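Local coordinates for protein extracellular ligand-binding receptor (PDB 4Q6B) that binds leucine and, as a substrate-binding protein of the leucine-binding protein family, probably hands amino acids to an ABC transporter for uptake, at residues I93-G98 with Y116-R121; G74-I79 with T306-L311; A297-K302 with Q313-L318; L111-Y116 with D331-D336. One frame throughout, in Å; residues are numbered along the deposited sequence. Where two conformers were deposited one is given.

Contact 1: residues I93-G98 with Y116-R121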
loop_
_atom_site.group_PDB
_atom_site.type_symbol
_atom_site.label_atom_id
_atom_site.label_comp_id
_atom_site.label_asym_id
_atom_site.label_seq_id
_atom_site.Cartn_x
_atom_site.Cartn_y
_atom_site.Cartn_z
ATOM N N ILE A 93 13.252 -9.334 -12.550
ATOM C CA ILE A 93 14.571 -8.806 -12.858
ATOM C C ILE A 93 15.370 -8.620 -11.572
ATOM O O ILE A 93 16.541 -8.991 -11.494
ATOM C CB ILE A 93 14.456 -7.454 -13.619
ATOM C CG1 ILE A 93 13.811 -7.678 -15.000
ATOM C CG2 ILE A 93 15.857 -6.766 -13.761
ATOM C CD1 ILE A 93 13.535 -6.360 -15.745
ATOM N N TYR A 94 14.776 -8.008 -10.545
ATOM C CA TYR A 94 15.505 -7.828 -9.294
ATOM C C TYR A 94 15.836 -9.167 -8.661
ATOM O O TYR A 94 16.968 -9.369 -8.224
ATOM C CB TYR A 94 14.643 -7.003 -8.356
ATOM C CG TYR A 94 14.379 -5.582 -8.841
ATOM C CD1 TYR A 94 15.434 -4.682 -9.087
ATOM C CD2 TYR A 94 13.073 -5.127 -9.010
ATOM C CE1 TYR A 94 15.190 -3.384 -9.531
ATOM C CE2 TYR A 94 12.814 -3.816 -9.378
ATOM C CZ TYR A 94 13.877 -2.951 -9.646
ATOM O OH TYR A 94 13.584 -1.671 -10.058
ATOM N N ASP A 95 14.885 -10.110 -8.671
ATOM C CA ASP A 95 15.129 -11.396 -8.018
ATOM C C ASP A 95 16.253 -12.180 -8.710
ATOM O O ASP A 95 17.136 -12.769 -8.052
ATOM C CB ASP A 95 13.841 -12.218 -7.971
ATOM C CG ASP A 95 13.953 -13.425 -7.044
ATOM O OD1 ASP A 95 14.117 -13.250 -5.834
ATOM O OD2 ASP A 95 13.877 -14.549 -7.542
ATOM N N GLN A 96 16.218 -12.222 -10.043
ATOM C CA GLN A 96 17.263 -12.941 -10.759
ATOM C C GLN A 96 18.634 -12.279 -10.565
ATOM O O GLN A 96 19.673 -12.954 -10.646
ATOM C CB GLN A 96 16.936 -12.996 -12.262
ATOM C CG GLN A 96 16.027 -14.111 -12.643
ATOM C CD GLN A 96 16.833 -15.336 -13.067
ATOM O OE1 GLN A 96 17.304 -15.434 -14.212
ATOM N NE2 GLN A 96 17.018 -16.266 -12.132
ATOM N N ALA A 97 18.654 -10.958 -10.384
ATOM C CA ALA A 97 19.922 -10.248 -10.064
ATOM C C ALA A 97 20.393 -10.340 -8.599
ATOM O O ALA A 97 21.494 -9.870 -8.251
ATOM C CB ALA A 97 19.830 -8.772 -10.464
ATOM N N GLY A 98 19.563 -10.895 -7.726
ATOM C CA GLY A 98 19.922 -10.973 -6.315
ATOM C C GLY A 98 19.983 -9.579 -5.728
ATOM O O GLY A 98 20.919 -9.269 -5.002
ATOM N N TYR A 116 9.835 -15.685 -5.454
ATOM C CA TYR A 116 10.993 -14.804 -5.369
ATOM C C TYR A 116 11.546 -14.816 -3.947
ATOM O O TYR A 116 10.781 -14.970 -2.964
ATOM C CB TYR A 116 10.556 -13.369 -5.620
ATOM C CG TYR A 116 9.918 -13.042 -6.941
ATOM C CD1 TYR A 116 10.332 -13.652 -8.108
ATOM C CD2 TYR A 116 8.910 -12.080 -7.007
ATOM C CE1 TYR A 116 9.735 -13.293 -9.378
ATOM C CE2 TYR A 116 8.311 -11.743 -8.211
ATOM C CZ TYR A 116 8.736 -12.325 -9.384
ATOM O OH TYR A 116 8.115 -11.904 -10.578
ATOM N N ILE A 117 12.852 -14.563 -3.828
ATOM C CA ILE A 117 13.537 -14.553 -2.542
ATOM C C ILE A 117 13.985 -13.138 -2.148
ATOM O O ILE A 117 14.282 -12.897 -0.972
ATOM C CB ILE A 117 14.830 -15.376 -2.644
ATOM C CG1 ILE A 117 14.539 -16.848 -2.827
ATOM C CG2 ILE A 117 15.659 -15.232 -1.397
ATOM C CD1 ILE A 117 15.851 -17.592 -3.142
ATOM N N HIS A 118 14.118 -12.218 -3.115
ATOM C CA HIS A 118 14.703 -10.903 -2.837
ATOM C C HIS A 118 13.668 -9.785 -2.830
ATOM O O HIS A 118 13.973 -8.590 -2.925
ATOM C CB HIS A 118 15.784 -10.611 -3.884
ATOM C CG HIS A 118 16.904 -11.597 -3.850
ATOM N ND1 HIS A 118 17.910 -11.531 -2.910
ATOM C CD2 HIS A 118 17.159 -12.698 -4.603
ATOM C CE1 HIS A 118 18.739 -12.543 -3.085
ATOM N NE2 HIS A 118 18.316 -13.263 -4.110
ATOM N N VAL A 119 12.425 -10.195 -2.785
ATOM C CA VAL A 119 11.328 -9.256 -3.107
ATOM C C VAL A 119 10.417 -9.114 -1.890
ATOM O O VAL A 119 9.956 -10.104 -1.319
ATOM C CB VAL A 119 10.529 -9.804 -4.312
ATOM C CG1 VAL A 119 9.287 -8.984 -4.595
ATOM C CG2 VAL A 119 11.411 -9.875 -5.567
ATOM N N PHE A 120 10.136 -7.871 -1.505
ATOM C CA PHE A 120 9.436 -7.583 -0.228
ATOM C C PHE A 120 8.435 -6.470 -0.412
ATOM O O PHE A 120 8.531 -5.735 -1.362
ATOM C CB PHE A 120 10.447 -7.138 0.841
ATOM C CG PHE A 120 11.482 -8.187 1.200
ATOM C CD1 PHE A 120 11.286 -8.994 2.300
ATOM C CD2 PHE A 120 12.624 -8.385 0.407
ATOM C CE1 PHE A 120 12.218 -9.976 2.641
ATOM C CE2 PHE A 120 13.577 -9.331 0.756
ATOM C CZ PHE A 120 13.373 -10.133 1.883
ATOM N N ARG A 121 7.486 -6.332 0.505
ATOM C CA ARG A 121 6.744 -5.062 0.606
ATOM C C ARG A 121 6.621 -4.764 2.052
ATOM O O ARG A 121 6.632 -5.693 2.846
ATOM C CB ARG A 121 5.364 -5.177 -0.011
ATOM C CG ARG A 121 4.593 -6.395 0.439
ATOM C CD ARG A 121 3.110 -6.278 0.006
ATOM N NE ARG A 121 2.617 -7.642 -0.213
ATOM C CZ ARG A 121 2.046 -8.052 -1.336
ATOM N NH1 ARG A 121 1.706 -9.334 -1.476
ATOM N NH2 ARG A 121 1.826 -7.193 -2.324
#
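In Asp95, CG stands anti to the backbone N (chi1 -168°), which sends its carboxylate off helix 84-97 toward the loop before strand 119-121; there His118 holds CG beside its own backbone N (chi1 -62°), bringing the imidazole against the helix end. The example illustrates how one carboxylate oxygen can gather consecutive peptide N-H groups. OD1 of Asp95 accepts from Ile117 N at 2.7 Å and from His118 N at 2.9 Å. The two donors arrive differently: Ile117 N comes on the syn side of OD1, 34° out of the carboxylate plane, whereas His118 N lies nearly in line with the C-O bond. OD2 rests 3.7 Å from CD1 of Tyr116, whose hydroxyl is bonded to the backbone O of Ile88. CB of Asp95 also touches CG2 of Val119 at 4.1 Å. Gly98 ends the helix in a Schellman motif, and its CA sits over one face of the His118 ring, 3.6 Å from the centroid, a CH-pi contact; CG2 of Ile117 lies over the opposite face. Helix 84-97 is the crossover between parallel strands 75-79 and 101-103, and the carbonyl O of Ala97 in its last turn is a ligand of a calcium ion. The two bonds tie residues 117 and 118 to the helix, and two N-H donors on a single oxygen would probably favour the charged form of Asp95.

Contact 2: residues G74-I79 with T306-L311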
loop_
_atom_site.group_PDB
_atom_site.type_symbol
_atom_site.label_atom_id
_atom_site.label_comp_id
_atom_site.label_asym_id
_atom_site.label_seq_id
_atom_site.Cartn_x
_atom_site.Cartn_y
_atom_site.Cartn_z
ATOM N N GLY A 74 26.777 -0.482 -7.832
ATOM C CA GLY A 74 26.647 0.472 -6.757
ATOM C C GLY A 74 25.296 0.566 -6.058
ATOM O O GLY A 74 25.172 1.230 -5.031
ATOM N N ILE A 75 24.272 -0.108 -6.594
ATOM C CA ILE A 75 22.950 -0.088 -5.980
ATOM C C ILE A 75 22.820 -1.235 -4.956
ATOM O O ILE A 75 22.962 -2.415 -5.344
ATOM C CB ILE A 75 21.874 -0.216 -7.080
ATOM C CG1 ILE A 75 21.991 0.957 -8.085
ATOM C CG2 ILE A 75 20.478 -0.252 -6.502
ATOM C CD1 ILE A 75 21.541 2.319 -7.496
ATOM N N GLN A 76 22.552 -0.881 -3.682
ATOM C CA GLN A 76 22.570 -1.881 -2.593
ATOM C C GLN A 76 21.230 -2.553 -2.433
ATOM O O GLN A 76 21.159 -3.684 -1.928
ATOM C CB GLN A 76 22.945 -1.228 -1.250
ATOM C CG GLN A 76 24.304 -0.459 -1.273
ATOM C CD GLN A 76 25.569 -1.325 -1.413
ATOM O OE1 GLN A 76 25.531 -2.554 -1.253
ATOM N NE2 GLN A 76 26.707 -0.677 -1.696
ATOM N N ALA A 77 20.184 -1.853 -2.852
ATOM C CA ALA A 77 18.781 -2.283 -2.740
ATOM C C ALA A 77 17.940 -1.278 -3.531
ATOM O O ALA A 77 18.404 -0.175 -3.868
ATOM C CB ALA A 77 18.328 -2.304 -1.274
ATOM N N VAL A 78 16.702 -1.664 -3.839
ATOM C CA VAL A 78 15.726 -0.790 -4.501
ATOM C C VAL A 78 14.413 -0.711 -3.735
ATOM O O VAL A 78 13.871 -1.731 -3.270
ATOM C CB VAL A 78 15.457 -1.301 -5.964
ATOM C CG1 VAL A 78 14.328 -0.495 -6.711
ATOM C CG2 VAL A 78 16.751 -1.258 -6.720
ATOM N N ILE A 79 13.899 0.522 -3.632
ATOM C CA ILE A 79 12.574 0.815 -3.061
ATOM C C ILE A 79 11.666 1.072 -4.255
ATOM O O ILE A 79 11.950 1.938 -5.074
ATOM C CB ILE A 79 12.593 2.080 -2.160
ATOM C CG1 ILE A 79 13.401 1.750 -0.905
ATOM C CG2 ILE A 79 11.167 2.408 -1.673
ATOM C CD1 ILE A 79 13.638 2.944 -0.017
ATOM N N THR A 306 29.495 -5.647 -0.181
ATOM C CA THR A 306 29.988 -6.112 -1.491
ATOM C C THR A 306 29.133 -7.200 -2.136
ATOM O O THR A 306 29.355 -7.546 -3.292
ATOM C CB THR A 306 31.482 -6.579 -1.461
ATOM O OG1 THR A 306 31.596 -7.843 -0.794
ATOM C CG2 THR A 306 32.337 -5.574 -0.750
ATOM N N HIS A 307 28.196 -7.756 -1.374
ATOM C CA HIS A 307 27.328 -8.829 -1.869
ATOM C C HIS A 307 25.837 -8.526 -1.579
ATOM O O HIS A 307 25.260 -8.949 -0.564
ATOM C CB HIS A 307 27.785 -10.192 -1.309
ATOM C CG HIS A 307 29.094 -10.651 -1.905
ATOM N ND1 HIS A 307 30.302 -10.505 -1.254
ATOM C CD2 HIS A 307 29.383 -11.144 -3.128
ATOM C CE1 HIS A 307 31.277 -10.929 -2.038
ATOM N NE2 HIS A 307 30.745 -11.331 -3.181
ATOM N N PRO A 308 25.205 -7.724 -2.461
ATOM C CA PRO A 308 23.810 -7.335 -2.209
ATOM C C PRO A 308 22.852 -8.528 -2.182
ATOM O O PRO A 308 21.747 -8.348 -1.646
ATOM C CB PRO A 308 23.475 -6.450 -3.414
ATOM C CG PRO A 308 24.826 -5.780 -3.725
ATOM C CD PRO A 308 25.828 -6.925 -3.544
ATOM N N ALA A 309 23.247 -9.692 -2.689
ATOM C CA ALA A 309 22.325 -10.827 -2.646
ATOM C C ALA A 309 22.189 -11.387 -1.235
ATOM O O ALA A 309 21.349 -12.259 -0.990
ATOM C CB ALA A 309 22.758 -11.937 -3.626
ATOM N N THR A 310 23.038 -10.932 -0.303
ATOM C CA THR A 310 22.909 -11.341 1.113
ATOM C C THR A 310 21.940 -10.464 1.917
ATOM O O THR A 310 21.668 -10.770 3.062
ATOM C CB THR A 310 24.277 -11.300 1.832
ATOM O OG1 THR A 310 24.723 -9.934 1.915
ATOM C CG2 THR A 310 25.311 -12.100 1.039
ATOM N N LEU A 311 21.400 -9.410 1.334
ATOM C CA LEU A 311 20.608 -8.462 2.113
ATOM C C LEU A 311 19.203 -9.001 2.447
ATOM O O LEU A 311 18.722 -8.792 3.565
ATOM C CB LEU A 311 20.497 -7.126 1.392
ATOM C CG LEU A 311 19.847 -6.045 2.252
ATOM C CD1 LEU A 311 20.752 -5.695 3.475
ATOM C CD2 LEU A 311 19.572 -4.835 1.335
HETATM O O HOH W 1 20.049 -6.074 -2.115
#
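Pro308 and Leu311 bring the loop 306-311 against the carbonyl side of Gln76. From CA of Pro308 the ring begins with CB, which lies 3.9 Å from the O of Gln76. The next atom, CG, is the tip of the ring; it is 4.2 Å from the O of Ile75 and rests against the side-chain amide of Gln76. CD then closes the ring back onto the backbone N. Gln76 itself is bent at chi2 (-69°), which helps fold its chain round toward the proline. A water donates to both backbones, to Gln76 O at 2.6 Å and to Pro308 O at 2.9 Å, so both its protons are spent in bridging loop and strand. The strand so reached, 75-79, is the middle one of a five-stranded parallel sheet of order 2-1-3-4-5, the Rossmann-like sheet of a type I periplasmic binding protein lobe, with strands 10-17 and 101-103 as its neighbours. Leu311, where helix 311-317 begins, holds CG anti to the backbone N (chi1 -172°). Its CD2 touches CB of Ala77 at 3.8 Å and lies equally close to the O of Gln76, while CD1 is turned to Ala299 and Leu300 of helix 284-301. The loop is pinned from within at His307, whose O accepts from both the N and the OG1 of Thr310, the hydroxyl at 2.7 Å with a C=O...O angle of 164°, almost in line with the carbonyl.

Contact 3: residues A297-K302 with Q313-L318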
loop_
_atom_site.group_PDB
_atom_site.type_symbol
_atom_site.label_atom_id
_atom_site.label_comp_id
_atom_site.label_asym_id
_atom_site.label_seq_id
_atom_site.Cartn_x
_atom_site.Cartn_y
_atom_site.Cartn_z
ATOM N N ALA A 297 18.296 0.527 5.863
ATOM C CA ALA A 297 19.568 0.985 6.430
ATOM C C ALA A 297 19.966 0.120 7.609
ATOM O O ALA A 297 21.150 -0.215 7.770
ATOM C CB ALA A 297 19.493 2.498 6.814
ATOM N N GLU A 298 18.981 -0.272 8.421
ATOM C CA GLU A 298 19.278 -1.134 9.565
ATOM C C GLU A 298 19.812 -2.469 9.048
ATOM O O GLU A 298 20.831 -2.944 9.549
ATOM C CB GLU A 298 18.024 -1.315 10.435
ATOM C CG GLU A 298 18.274 -1.968 11.760
ATOM C CD GLU A 298 17.293 -1.487 12.813
ATOM O OE1 GLU A 298 17.012 -0.261 12.868
ATOM O OE2 GLU A 298 16.788 -2.334 13.580
ATOM N N ALA A 299 19.170 -3.052 8.033
ATOM C CA ALA A 299 19.675 -4.352 7.515
ATOM C C ALA A 299 21.051 -4.183 6.887
ATOM O O ALA A 299 21.944 -5.052 7.036
ATOM C CB ALA A 299 18.710 -4.955 6.524
ATOM N N LEU A 300 21.240 -3.071 6.175
ATOM C CA LEU A 300 22.532 -2.852 5.490
ATOM C C LEU A 300 23.680 -2.673 6.448
ATOM O O LEU A 300 24.785 -3.109 6.141
ATOM C CB LEU A 300 22.451 -1.628 4.564
ATOM C CG LEU A 300 21.742 -1.847 3.243
ATOM C CD1 LEU A 300 21.273 -0.498 2.675
ATOM C CD2 LEU A 300 22.635 -2.548 2.194
ATOM N N GLU A 301 23.455 -2.012 7.585
ATOM C CA GLU A 301 24.476 -1.850 8.629
ATOM C C GLU A 301 25.135 -3.210 8.980
ATOM O O GLU A 301 26.317 -3.299 9.267
ATOM C CB GLU A 301 23.833 -1.242 9.899
ATOM C CG GLU A 301 24.831 -0.890 11.012
ATOM C CD GLU A 301 25.831 0.181 10.575
ATOM O OE1 GLU A 301 26.997 0.156 11.026
ATOM O OE2 GLU A 301 25.452 1.058 9.768
ATOM N N LYS A 302 24.337 -4.274 8.932
ATOM C CA LYS A 302 24.780 -5.553 9.436
ATOM C C LYS A 302 25.235 -6.465 8.320
ATOM O O LYS A 302 25.557 -7.627 8.564
ATOM C CB LYS A 302 23.619 -6.228 10.172
ATOM C CG LYS A 302 22.979 -5.371 11.262
ATOM C CD LYS A 302 22.205 -6.255 12.248
ATOM C CE LYS A 302 21.098 -5.460 12.953
ATOM N NZ LYS A 302 20.262 -6.270 13.891
ATOM N N GLN A 313 18.118 -12.020 3.217
ATOM C CA GLN A 313 18.139 -12.798 4.447
ATOM C C GLN A 313 18.315 -11.883 5.648
ATOM O O GLN A 313 17.764 -12.138 6.695
ATOM C CB GLN A 313 19.167 -13.939 4.424
ATOM C CG GLN A 313 19.003 -14.974 5.540
ATOM C CD GLN A 313 17.621 -15.624 5.582
ATOM O OE1 GLN A 313 17.140 -16.143 4.593
ATOM N NE2 GLN A 313 16.982 -15.577 6.736
ATOM N N GLY A 314 19.093 -10.819 5.493
ATOM C CA GLY A 314 19.263 -9.886 6.593
ATOM C C GLY A 314 17.957 -9.192 6.947
ATOM O O GLY A 314 17.696 -8.946 8.123
ATOM N N LEU A 315 17.136 -8.880 5.943
ATOM C CA LEU A 315 15.807 -8.300 6.232
ATOM C C LEU A 315 14.898 -9.249 6.995
ATOM O O LEU A 315 14.175 -8.847 7.947
ATOM C CB LEU A 315 15.097 -7.850 4.946
ATOM C CG LEU A 315 15.595 -6.542 4.327
ATOM C CD1 LEU A 315 14.969 -6.419 2.958
ATOM C CD2 LEU A 315 15.254 -5.334 5.185
ATOM N N ARG A 316 14.924 -10.521 6.609
ATOM C CA ARG A 316 14.168 -11.530 7.336
ATOM C C ARG A 316 14.688 -11.734 8.766
ATOM O O ARG A 316 13.907 -11.904 9.704
ATOM C CB ARG A 316 14.179 -12.848 6.549
ATOM C CG ARG A 316 13.304 -12.737 5.267
ATOM C CD ARG A 316 13.208 -14.062 4.531
ATOM N NE ARG A 316 12.269 -13.854 3.437
ATOM C CZ ARG A 316 12.609 -13.587 2.182
ATOM N NH1 ARG A 316 13.888 -13.572 1.799
ATOM N NH2 ARG A 316 11.639 -13.371 1.296
ATOM N N ASP A 317 15.991 -11.612 8.934
ATOM C CA ASP A 317 16.638 -11.807 10.230
ATOM C C ASP A 317 16.271 -10.705 11.219
ATOM O O ASP A 317 16.444 -10.900 12.437
ATOM C CB ASP A 317 18.157 -11.860 10.062
ATOM C CG ASP A 317 18.655 -13.222 9.561
ATOM O OD1 ASP A 317 19.836 -13.310 9.143
ATOM O OD2 ASP A 317 17.869 -14.203 9.595
ATOM N N LEU A 318 15.774 -9.571 10.741
ATOM C CA LEU A 318 15.335 -8.521 11.689
ATOM C C LEU A 318 14.198 -9.007 12.574
ATOM O O LEU A 318 14.085 -8.578 13.730
ATOM C CB LEU A 318 14.933 -7.248 10.958
ATOM C CG LEU A 318 16.149 -6.591 10.324
ATOM C CD1 LEU A 318 15.742 -5.402 9.492
ATOM C CD2 LEU A 318 17.194 -6.218 11.344
#
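The backbone N of Leu318, a residue whose side chain lies against Ala299, is shared by two carbonyls one turn back in the chain: Leu315 O at 3.3 Å and, weakly, Gly314 O. The side chain of Leu318, with CG beside its backbone N (chi1 -68°), points to helix 284-301, where its CD1 is 4.2 Å from CB of Ala299. The same methyl group of Ala299 meets Leu315 more closely, CB lying 3.7 Å from CD2 of Leu315. CG of Leu315 stands beside its backbone N (chi1 -76°), and the branch beyond it reaches across to the alanine. Opposite Ala299 is Gly314, with no side chain to hold the backbones apart; the CA atoms of Ala299 and Gly314 are 5.6 Å from each other. At the outer margin, Lys302 extends beyond CG and sets its NZ 4.0 Å from CD2 of Leu318, while CG of Glu298 is 4.4 Å from that same CD2. The joint is therefore apolar inside and dressed with charged chains outside. Leu315 also packs on Phe120 of strand 119-121, and Arg316 donates to Ile117 O. Here two successive helices, joined by a loop, pack through Ala299 and Gly314 on one side of the parallel sheet in an alpha/beta/alpha lobe of a periplasmic binding protein.

Contact 4: residues L111-Y116 with D331-D336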
loop_
_atom_site.group_PDB
_atom_site.type_symbol
_atom_site.label_atom_id
_atom_site.label_comp_id
_atom_site.label_asym_id
_atom_site.label_seq_id
_atom_site.Cartn_x
_atom_site.Cartn_y
_atom_site.Cartn_z
ATOM N N LEU A 111 2.265 -10.646 -5.912
ATOM C CA LEU A 111 3.659 -10.220 -5.836
ATOM C C LEU A 111 4.491 -11.288 -5.144
ATOM O O LEU A 111 5.652 -11.542 -5.523
ATOM C CB LEU A 111 3.765 -8.860 -5.134
ATOM C CG LEU A 111 5.204 -8.359 -4.987
ATOM C CD1 LEU A 111 5.789 -8.096 -6.359
ATOM C CD2 LEU A 111 5.215 -7.082 -4.103
ATOM N N THR A 112 3.897 -11.958 -4.146
ATOM C CA THR A 112 4.695 -12.893 -3.333
ATOM C C THR A 112 4.339 -14.340 -3.641
ATOM O O THR A 112 4.638 -15.255 -2.862
ATOM C CB THR A 112 4.521 -12.587 -1.820
ATOM O OG1 THR A 112 3.130 -12.510 -1.516
ATOM C CG2 THR A 112 5.140 -11.252 -1.488
ATOM N N ASP A 113 3.748 -14.537 -4.823
ATOM C CA ASP A 113 3.308 -15.847 -5.267
ATOM C C ASP A 113 4.134 -16.342 -6.439
ATOM O O ASP A 113 3.657 -17.144 -7.237
ATOM C CB ASP A 113 1.823 -15.797 -5.712
ATOM C CG ASP A 113 0.854 -15.783 -4.550
ATOM O OD1 ASP A 113 1.269 -15.956 -3.369
ATOM O OD2 ASP A 113 -0.352 -15.593 -4.827
ATOM N N HIS A 114 5.380 -15.876 -6.580
ATOM C CA HIS A 114 6.207 -16.325 -7.711
ATOM C C HIS A 114 7.514 -16.997 -7.263
ATOM O O HIS A 114 8.417 -17.200 -8.079
ATOM C CB HIS A 114 6.588 -15.107 -8.573
ATOM C CG HIS A 114 5.453 -14.581 -9.392
ATOM N ND1 HIS A 114 5.119 -15.111 -10.615
ATOM C CD2 HIS A 114 4.567 -13.584 -9.159
ATOM C CE1 HIS A 114 4.070 -14.475 -11.104
ATOM N NE2 HIS A 114 3.712 -13.543 -10.243
ATOM N N GLY A 115 7.619 -17.297 -5.954
ATOM C CA GLY A 115 8.831 -17.929 -5.442
ATOM C C GLY A 115 10.037 -17.006 -5.365
ATOM O O GLY A 115 11.169 -17.491 -5.181
ATOM N N TYR A 116 9.835 -15.685 -5.454
ATOM C CA TYR A 116 10.993 -14.804 -5.369
ATOM C C TYR A 116 11.546 -14.816 -3.947
ATOM O O TYR A 116 10.781 -14.970 -2.964
ATOM C CB TYR A 116 10.556 -13.369 -5.620
ATOM C CG TYR A 116 9.918 -13.042 -6.941
ATOM C CD1 TYR A 116 10.332 -13.652 -8.108
ATOM C CD2 TYR A 116 8.910 -12.080 -7.007
ATOM C CE1 TYR A 116 9.735 -13.293 -9.378
ATOM C CE2 TYR A 116 8.311 -11.743 -8.211
ATOM C CZ TYR A 116 8.736 -12.325 -9.384
ATOM O OH TYR A 116 8.115 -11.904 -10.578
ATOM N N ASP A 331 7.856 -12.286 6.194
ATOM C CA ASP A 331 7.832 -13.739 6.184
ATOM C C ASP A 331 8.722 -14.325 5.073
ATOM O O ASP A 331 9.467 -13.586 4.399
ATOM C CB ASP A 331 6.395 -14.310 6.185
ATOM C CG ASP A 331 5.649 -14.130 4.849
ATOM O OD1 ASP A 331 6.243 -13.705 3.847
ATOM O OD2 ASP A 331 4.440 -14.452 4.802
ATOM N N GLY A 332 8.655 -15.647 4.904
ATOM C CA GLY A 332 9.528 -16.345 3.980
ATOM C C GLY A 332 9.262 -15.977 2.522
ATOM O O GLY A 332 10.107 -16.218 1.640
ATOM N N ARG A 333 8.097 -15.398 2.270
ATOM C CA ARG A 333 7.729 -15.045 0.905
ATOM C C ARG A 333 7.901 -13.571 0.638
ATOM O O ARG A 333 7.749 -13.127 -0.499
ATOM C CB ARG A 333 6.298 -15.486 0.630
ATOM C CG ARG A 333 6.066 -16.909 1.079
ATOM C CD ARG A 333 4.736 -17.399 0.580
ATOM N NE ARG A 333 3.833 -16.268 0.431
ATOM C CZ ARG A 333 2.898 -16.184 -0.509
ATOM N NH1 ARG A 333 2.738 -17.175 -1.380
ATOM N NH2 ARG A 333 2.133 -15.105 -0.580
ATOM N N GLY A 334 8.232 -12.800 1.675
ATOM C CA GLY A 334 8.415 -11.380 1.498
ATOM C C GLY A 334 7.211 -10.527 1.840
ATOM O O GLY A 334 7.342 -9.304 1.765
ATOM N N ASP A 335 6.085 -11.121 2.242
ATOM C CA ASP A 335 4.963 -10.316 2.760
ATOM C C ASP A 335 5.317 -9.714 4.116
ATOM O O ASP A 335 6.099 -10.297 4.880
ATOM C CB ASP A 335 3.701 -11.157 2.910
ATOM C CG ASP A 335 3.014 -11.400 1.547
ATOM O OD1 ASP A 335 2.867 -10.415 0.804
ATOM O OD2 ASP A 335 2.686 -12.544 1.218
ATOM N N ASP A 336 4.741 -8.559 4.408
ATOM C CA ASP A 336 4.878 -7.972 5.731
ATOM C C ASP A 336 3.696 -8.432 6.556
ATOM O O ASP A 336 2.524 -8.128 6.236
ATOM C CB ASP A 336 4.934 -6.429 5.628
ATOM C CG ASP A 336 5.568 -5.779 6.859
ATOM O OD1 ASP A 336 5.432 -6.327 7.990
ATOM O OD2 ASP A 336 6.203 -4.702 6.705
HETATM O O HOH W 2 7.985 -14.596 -2.821
#
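A salt-bridge network of Asp113, Arg333 and Asp335, with Thr112 set into it, joins the loop before strand 119-121 to the type I turn of Asp331 to Gly334. Thr112 donates from OG1 to OD2 of Asp335 at 2.8 Å, arriving on the syn side and 31° out of the carboxylate plane. The OG1 of Thr112 reaches this point by lying between the backbone N and the carbonyl carbon (chi1 51°). OD2 of Asp335 accepts a second bond from NH2 of Arg333 at 3.2 Å, nearly straight (170°) and in the guanidinium plane. In the other carboxylate, OD1 of Asp113 accepts from NH1 of Arg333 at 2.8 Å. NH2 of Arg333 is a weak second donor to it. Arg333 has two conformers, and its bonds, which hold for one, are less certain. Segment 331-336 lies where the chain, having completed the first lobe, leaves it for strand 341-347 in the sheet of the second. An Asx turn overlaps the type I turn: OD1 of Asp331 accepts from the backbone N of Arg333. Above the guanidinium, the O of Thr112 lies 3.0 Å from its plane, over the centre. OD1 of Asp335 forms a salt bridge with Arg121.

Overall arrangement
All four contacts belong to the first lobe, around the parallel sheet 47-54, 10-17, 75-79, 101-103, 119-121. Contacts 1 and 4 share Tyr116 and touch, with centres about 9 Å apart; contact 2 lies about 10 Å from contact 1 and 11 Å from contact 3, centre to centre. Contact 1 is nested within the chain loop closed by contact 2, and contact 3 within that closed by contact 4. Helix 284-301 and loop 306-311, late in the chain, pack against the early strand 75-79. Contact 3 touches contact 1, and its Arg316 reaches Asp331 of contact 4. Contacts 2 and 4, which do not touch, show how chain returning late in sequence completes the lobe that carries part of the leucine pocket.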